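Local coordinates for protein O-methyltransferase (PDB 4CE0) that probably transfers a methyl group from S-adenosylmethionine to the 4'-hydroxyl of the rhamnose of spinosyn, with magnesium in its active site, at residues 66-71 and 94-99. Sequence-based numbering, arbitrary orientation.
Sequences CVEAVL and RAVLQA
Residues 66-71 and 94-99 are helical and run broadly in the same direction, their axes inclined at 43° and 10.4 Å apart at the closest, with Val-67 and Val-96 nearest in backbone register. These two valines meet tip to tip: CG1 of Val-67 lies 3.5 Å from CG1 of Val-96, a little tighter than ordinary van der Waals contact. In both residues the touching methyl is the one anti to the backbone N (chi1 170° in Val-67, -177° in Val-96). One turn further along the first helix, Leu-71 crosses Leu-97 at about a right angle, and CD2 of Leu-71 comes 4.1 Å from CD2 of Leu-97. The helices, 56-73 and 88-100, flank strand 78-82 in the chain, and they pack side by side on one face of the Rossmann-like methyltransferase sheet. Val-67 and Leu-97 both rest on Phe-79 of that strand. On the side of the pair facing helix 6-16, the aliphatic part of Glu-68 passes Val-96, CG of Glu-68 standing 4.3 Å from Val-96 CG1, while OE2 of Glu-68 is hydrogen-bonded to the side-chain NE2 of Gln-64. Helix 6-16 adds a further layer, with Leu-9 touching both Glu-68 and Ala-99. The side chain of Val-67 is about 13 Å from the bound SAH (S-adenosyl-L-homocysteine).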
ATOM      1  N   CYS A  66     -10.640 -10.354  14.039  1.00 17.52           N
ATOM      2  CA  CYS A  66     -12.017 -10.867  13.961  1.00 21.14           C
ATOM      3  C   CYS A  66     -12.348 -11.571  12.626  1.00 25.41           C
ATOM      4  O   CYS A  66     -12.942 -12.642  12.594  1.00 19.58           O
ATOM      5  CB  CYS A  66     -13.032  -9.740  14.213  1.00 24.96           C
ATOM      6  SG  CYS A  66     -12.945  -9.039  15.902  1.00 25.56           S
ATOM      7  N   VAL A  67     -12.013 -10.934  11.518  1.00 17.71           N
ATOM      8  CA  VAL A  67     -12.300 -11.496  10.218  1.00 19.30           C
ATOM      9  C   VAL A  67     -11.521 -12.808  10.097  1.00 22.26           C
ATOM     10  O   VAL A  67     -12.077 -13.791   9.604  1.00 22.85           O
ATOM     11  CB  VAL A  67     -11.873 -10.515   9.083  1.00 15.13           C
ATOM     12  CG1 VAL A  67     -11.943 -11.193   7.681  1.00 17.89           C
ATOM     13  CG2 VAL A  67     -12.706  -9.221   9.165  1.00 15.53           C
ATOM     14  N   GLU A  68     -10.249 -12.822  10.542  1.00 19.51           N
ATOM     15  CA  GLU A  68      -9.418 -14.033  10.393  1.00 23.64           C
ATOM     16  C   GLU A  68      -9.952 -15.193  11.221  1.00 17.72           C
ATOM     17  O   GLU A  68      -9.862 -16.353  10.808  1.00 25.71           O
ATOM     18  CB  GLU A  68      -7.935 -13.767  10.727  1.00 28.90           C
ATOM     19  CG  GLU A  68      -7.180 -13.088   9.552  1.00 20.54           C
ATOM     20  CD  GLU A  68      -5.728 -12.773   9.833  1.00 30.27           C
ATOM     21  OE1 GLU A  68      -5.222 -13.220  10.873  1.00 34.55           O
ATOM     22  OE2 GLU A  68      -5.093 -12.083   9.003  1.00 30.46           O
ATOM     23  N   ALA A  69     -10.525 -14.871  12.378  1.00 24.77           N
ATOM     24  CA  ALA A  69     -11.023 -15.883  13.314  1.00 29.32           C
ATOM     25  C   ALA A  69     -12.266 -16.524  12.744  1.00 26.78           C
ATOM     26  O   ALA A  69     -12.446 -17.756  12.793  1.00 35.44           O
ATOM     27  CB  ALA A  69     -11.318 -15.255  14.684  1.00 26.59           C
ATOM     28  N   VAL A  70     -13.132 -15.681  12.203  1.00 28.03           N
ATOM     29  CA  VAL A  70     -14.351 -16.141  11.542  1.00 23.34           C
ATOM     30  C   VAL A  70     -14.044 -17.069  10.364  1.00 26.56           C
ATOM     31  O   VAL A  70     -14.753 -18.064  10.136  1.00 22.13           O
ATOM     32  CB  VAL A  70     -15.146 -14.922  11.060  1.00 30.01           C
ATOM     33  CG1 VAL A  70     -15.853 -15.177   9.772  1.00 29.58           C
ATOM     34  CG2 VAL A  70     -16.119 -14.432  12.169  1.00 37.31           C
ATOM     35  N   LEU A  71     -13.029 -16.706   9.579  1.00 24.43           N
ATOM     36  CA  LEU A  71     -12.616 -17.530   8.448  1.00 30.63           C
ATOM     37  C   LEU A  71     -12.015 -18.869   8.926  1.00 37.00           C
ATOM     38  O   LEU A  71     -12.365 -19.916   8.399  1.00 32.68           O
ATOM     39  CB  LEU A  71     -11.602 -16.801   7.570  1.00 29.21           C
ATOM     40  CG  LEU A  71     -12.077 -15.569   6.804  1.00 28.37           C
ATOM     41  CD1 LEU A  71     -10.947 -15.092   5.900  1.00 30.96           C
ATOM     42  CD2 LEU A  71     -13.361 -15.797   6.005  1.00 25.01           C
ATOM     43  N   ARG A  94     -12.736  -6.436   2.732  1.00 12.68           N
ATOM     44  CA  ARG A  94     -12.733  -7.045   1.394  1.00 15.69           C
ATOM     45  C   ARG A  94     -11.327  -7.541   1.068  1.00 16.90           C
ATOM     46  O   ARG A  94     -11.138  -8.584   0.420  1.00 12.28           O
ATOM     47  CB  ARG A  94     -13.210  -6.058   0.342  1.00 14.50           C
ATOM     48  CG  ARG A  94     -13.057  -6.538  -1.142  1.00 20.09           C
ATOM     49  CD  ARG A  94     -13.931  -7.709  -1.517  1.00 15.70           C
ATOM     50  NE  ARG A  94     -13.581  -8.309  -2.817  1.00 15.51           N
ATOM     51  CZ  ARG A  94     -12.778  -9.366  -2.974  1.00 25.15           C
ATOM     52  NH1 ARG A  94     -12.178  -9.943  -1.935  1.00 21.98           N
ATOM     53  NH2 ARG A  94     -12.550  -9.845  -4.181  1.00 29.14           N
ATOM     54  N   ALA A  95     -10.332  -6.818   1.558  1.00 17.13           N
ATOM     55  CA  ALA A  95      -8.939  -7.199   1.252  1.00 10.45           C
ATOM     56  C   ALA A  95      -8.543  -8.457   2.033  1.00 16.28           C
ATOM     57  O   ALA A  95      -7.785  -9.287   1.535  1.00 14.75           O
ATOM     58  CB  ALA A  95      -8.003  -6.066   1.536  1.00 10.02           C
ATOM     59  N   VAL A  96      -9.061  -8.621   3.247  1.00 14.08           N
ATOM     60  CA  VAL A  96      -8.753  -9.843   3.980  1.00 13.71           C
ATOM     61  C   VAL A  96      -9.293 -11.081   3.227  1.00 15.15           C
ATOM     62  O   VAL A  96      -8.560 -12.067   3.028  1.00 20.98           O
ATOM     63  CB  VAL A  96      -9.269  -9.811   5.405  1.00 17.54           C
ATOM     64  CG1 VAL A  96      -8.851 -11.081   6.111  1.00 17.84           C
ATOM     65  CG2 VAL A  96      -8.728  -8.582   6.150  1.00 19.71           C
ATOM     66  N   LEU A  97     -10.564 -11.026   2.805  1.00 24.17           N
ATOM     67  CA  LEU A  97     -11.137 -12.070   1.938  1.00 22.35           C
ATOM     68  C   LEU A  97     -10.260 -12.355   0.720  1.00 19.18           C
ATOM     69  O   LEU A  97     -10.034 -13.509   0.358  1.00 16.96           O
ATOM     70  CB  LEU A  97     -12.535 -11.675   1.439  1.00 24.26           C
ATOM     71  CG  LEU A  97     -13.615 -11.455   2.495  1.00 22.41           C
ATOM     72  CD1 LEU A  97     -14.933 -11.105   1.816  1.00 25.72           C
ATOM     73  CD2 LEU A  97     -13.745 -12.676   3.380  1.00 21.27           C
ATOM     74  N   GLN A  98      -9.818 -11.298   0.049  1.00 13.93           N
ATOM     75  CA  GLN A  98      -8.877 -11.444  -1.053  1.00 17.96           C
ATOM     76  C   GLN A  98      -7.605 -12.136  -0.585  1.00 19.33           C
ATOM     77  O   GLN A  98      -7.083 -12.983  -1.297  1.00 18.48           O
ATOM     78  CB  GLN A  98      -8.517 -10.057  -1.625  1.00 14.26           C
ATOM     79  CG  GLN A  98      -7.621 -10.098  -2.851  1.00 24.16           C
ATOM     80  CD  GLN A  98      -8.296 -10.755  -4.030  1.00 46.41           C
ATOM     81  OE1 GLN A  98      -7.678 -11.534  -4.762  1.00 55.81           O
ATOM     82  NE2 GLN A  98      -9.576 -10.453  -4.221  1.00 33.00           N
ATOM     83  N   ALA A  99      -7.073 -11.776   0.582  1.00 12.78           N
ATOM     84  CA  ALA A  99      -5.788 -12.369   1.018  1.00 17.40           C
ATOM     85  C   ALA A  99      -5.965 -13.854   1.276  1.00 25.92           C
ATOM     86  O   ALA A  99      -5.030 -14.638   1.124  1.00 18.77           O
ATOM     87  CB  ALA A  99      -5.271 -11.704   2.264  1.00 24.04           C
TER